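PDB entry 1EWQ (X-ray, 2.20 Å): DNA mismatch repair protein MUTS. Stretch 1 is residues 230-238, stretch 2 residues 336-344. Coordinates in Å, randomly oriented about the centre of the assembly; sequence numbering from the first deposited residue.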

# COMPACT_ATOMS: atom_id res chain seq x y z
N ARG C 230 23.61 7.36 19.98
CA ARG C 230 24.28 6.59 18.96
C ARG C 230 23.83 7.09 17.59
O ARG C 230 24.65 7.47 16.75
CB ARG C 230 23.92 5.11 19.11
CG ARG C 230 24.78 4.13 18.32
CD ARG C 230 24.27 2.71 18.56
NE ARG C 230 23.91 2.54 19.97
CZ ARG C 230 23.31 1.47 20.49
NH1 ARG C 230 22.99 0.42 19.74
NH2 ARG C 230 23.01 1.46 21.79
N THR C 231 22.51 7.12 17.37
CA THR C 231 21.97 7.57 16.09
C THR C 231 22.34 9.01 15.79
O THR C 231 22.78 9.33 14.69
CB THR C 231 20.42 7.44 16.03
OG1 THR C 231 19.81 8.35 16.96
CG2 THR C 231 19.98 6.02 16.37
N GLN C 232 22.18 9.88 16.78
CA GLN C 232 22.49 11.30 16.60
C GLN C 232 23.97 11.51 16.34
O GLN C 232 24.38 12.54 15.80
CB GLN C 232 22.05 12.09 17.84
CG GLN C 232 21.76 13.56 17.59
CD GLN C 232 23.00 14.39 17.36
OE1 GLN C 232 23.93 14.38 18.17
NE2 GLN C 232 23.02 15.13 16.25
N GLY C 233 24.79 10.52 16.70
CA GLY C 233 26.22 10.65 16.50
C GLY C 233 26.86 11.63 17.46
O GLY C 233 27.91 12.19 17.16
N GLY C 234 26.23 11.84 18.61
CA GLY C 234 26.78 12.77 19.60
C GLY C 234 25.84 13.10 20.75
O GLY C 234 24.80 12.47 20.92
N ALA C 235 26.22 14.11 21.53
CA ALA C 235 25.43 14.57 22.68
C ALA C 235 24.09 15.12 22.21
O ALA C 235 24.02 15.95 21.31
CB ALA C 235 26.20 15.64 23.44
N LEU C 236 23.02 14.66 22.86
CA LEU C 236 21.66 15.06 22.52
C LEU C 236 21.19 16.36 23.16
O LEU C 236 21.70 16.79 24.19
CB LEU C 236 20.68 13.96 22.93
CG LEU C 236 20.86 12.55 22.38
CD1 LEU C 236 19.98 11.61 23.17
CD2 LEU C 236 20.54 12.50 20.90
N SER C 237 20.21 16.99 22.53
CA SER C 237 19.64 18.21 23.08
C SER C 237 18.37 17.70 23.78
O SER C 237 17.48 17.14 23.15
CB SER C 237 19.27 19.18 21.96
OG SER C 237 18.63 20.32 22.52
N LEU C 238 18.32 17.88 25.09
CA LEU C 238 17.18 17.39 25.84
C LEU C 238 16.54 18.40 26.76
O LEU C 238 17.22 19.23 27.37
CB LEU C 238 17.61 16.18 26.69
CG LEU C 238 18.29 14.98 26.02
CD1 LEU C 238 19.22 14.31 27.03
CD2 LEU C 238 17.25 14.00 25.51
N ALA C 336 15.59 25.19 16.81
CA ALA C 336 16.46 25.38 17.96
C ALA C 336 17.31 24.13 18.21
O ALA C 336 18.52 24.23 18.45
CB ALA C 336 15.62 25.70 19.19
N THR C 337 16.66 22.97 18.13
CA THR C 337 17.31 21.67 18.34
C THR C 337 18.42 21.43 17.31
O THR C 337 19.51 20.96 17.66
CB THR C 337 16.29 20.50 18.26
OG1 THR C 337 15.25 20.70 19.23
CG2 THR C 337 16.98 19.17 18.54
N ARG C 338 18.14 21.72 16.05
CA ARG C 338 19.14 21.53 15.01
C ARG C 338 20.31 22.48 15.27
O ARG C 338 21.47 22.12 15.08
CB ARG C 338 18.55 21.76 13.62
CG ARG C 338 17.58 20.67 13.18
CD ARG C 338 17.00 20.90 11.80
NE ARG C 338 17.98 20.74 10.72
CZ ARG C 338 18.56 19.59 10.38
NH1 ARG C 338 18.29 18.46 11.02
NH2 ARG C 338 19.43 19.57 9.36
N LEU C 339 20.00 23.69 15.72
CA LEU C 339 21.02 24.67 16.04
C LEU C 339 21.91 24.13 17.16
O LEU C 339 23.13 24.11 17.04
CB LEU C 339 20.40 26.00 16.47
CG LEU C 339 19.97 26.98 15.37
CD1 LEU C 339 19.12 28.10 15.95
CD2 LEU C 339 21.22 27.54 14.68
N GLU C 340 21.27 23.69 18.25
CA GLU C 340 22.00 23.17 19.41
C GLU C 340 22.85 21.95 19.07
O GLU C 340 23.91 21.75 19.66
CB GLU C 340 21.03 22.81 20.55
CG GLU C 340 20.20 23.97 21.08
CD GLU C 340 19.03 23.52 21.94
OE1 GLU C 340 18.57 22.37 21.77
OE2 GLU C 340 18.55 24.32 22.77
N LEU C 341 22.38 21.14 18.13
CA LEU C 341 23.09 19.93 17.73
C LEU C 341 24.12 20.15 16.62
O LEU C 341 24.73 19.19 16.15
CB LEU C 341 22.09 18.85 17.27
CG LEU C 341 21.24 18.21 18.38
CD1 LEU C 341 20.18 17.29 17.79
CD2 LEU C 341 22.17 17.45 19.31
N GLY C 342 24.31 21.39 16.20
CA GLY C 342 25.28 21.69 15.16
C GLY C 342 24.92 21.18 13.77
O GLY C 342 25.81 20.90 12.96
N ARG C 343 23.62 21.05 13.49
CA ARG C 343 23.14 20.59 12.20
C ARG C 343 22.42 21.66 11.38
O ARG C 343 22.10 21.42 10.21
CB ARG C 343 22.17 19.44 12.37
CG ARG C 343 22.73 18.20 12.99
CD ARG C 343 21.70 17.11 12.88
NE ARG C 343 22.15 15.85 13.45
CZ ARG C 343 21.88 14.67 12.91
NH1 ARG C 343 21.16 14.62 11.79
NH2 ARG C 343 22.31 13.55 13.49
N ALA C 344 22.14 22.81 11.98
CA ALA C 344 21.44 23.88 11.28
C ALA C 344 22.07 24.21 9.92
O ALA C 344 23.29 24.41 9.82
CB ALA C 344 21.39 25.12 12.14
O HOH W 1 20.72 10.69 13.14

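Two helix ends that meet far from each other in sequence illustrate how the ends of helices can be tied together by a few well-placed side chains. In MUTS, each stretch enters as the last part of a helix and leaves it at a glycine. Gly233 and Gly342 both adopt positive phi, 72° and 69°, a conformation that favours glycine, and each completes a Schellman motif. In the second stretch the turn is well defined: Gly342 N bonds to Leu339 O at 3.1 Å and Arg343 N to Arg338 O at 2.9 Å, so the chain reverses tightly and Arg343 emerges with its CA-to-CB bond directed toward the first stretch. Beyond Gly233 the first stretch runs on as an extended loop, which comes closest in backbone terms where Ser237 CA lies 6.3 Å from Thr337 CA.

Leu341 fills the middle of the contact, and Arg343 reaches the first stretch nearer Gln232. Leu341, with chi1 m and chi2 t, carries its CD2 methyl to 3.1 Å from Ala235 O, 3.8 Å from Ser237 N and 4.0 Å from Leu236 CA. A branched aliphatic residue suits this place because one methyl can pack against several consecutive residues of a loop. Ser237 also points toward the second stretch, and its CB rests 4.1 Å from Thr337 CG2, a small side chain allowing the loop to lie near the helix.

Arg343 reaches across in a nearly extended form, chi2 and chi3 both t. Its NH2 donates a hydrogen bond to Gln232 O, 3.3 Å away, engaging a backbone carbonyl of the first stretch. A water lies 2.9 Å from Thr231 O and accepts from Arg343 NH2 at 3.3 Å, so it can bridge the two. Together the stretches bury 315 Å², with Leu341, Ser237 and Gln232 contributing most.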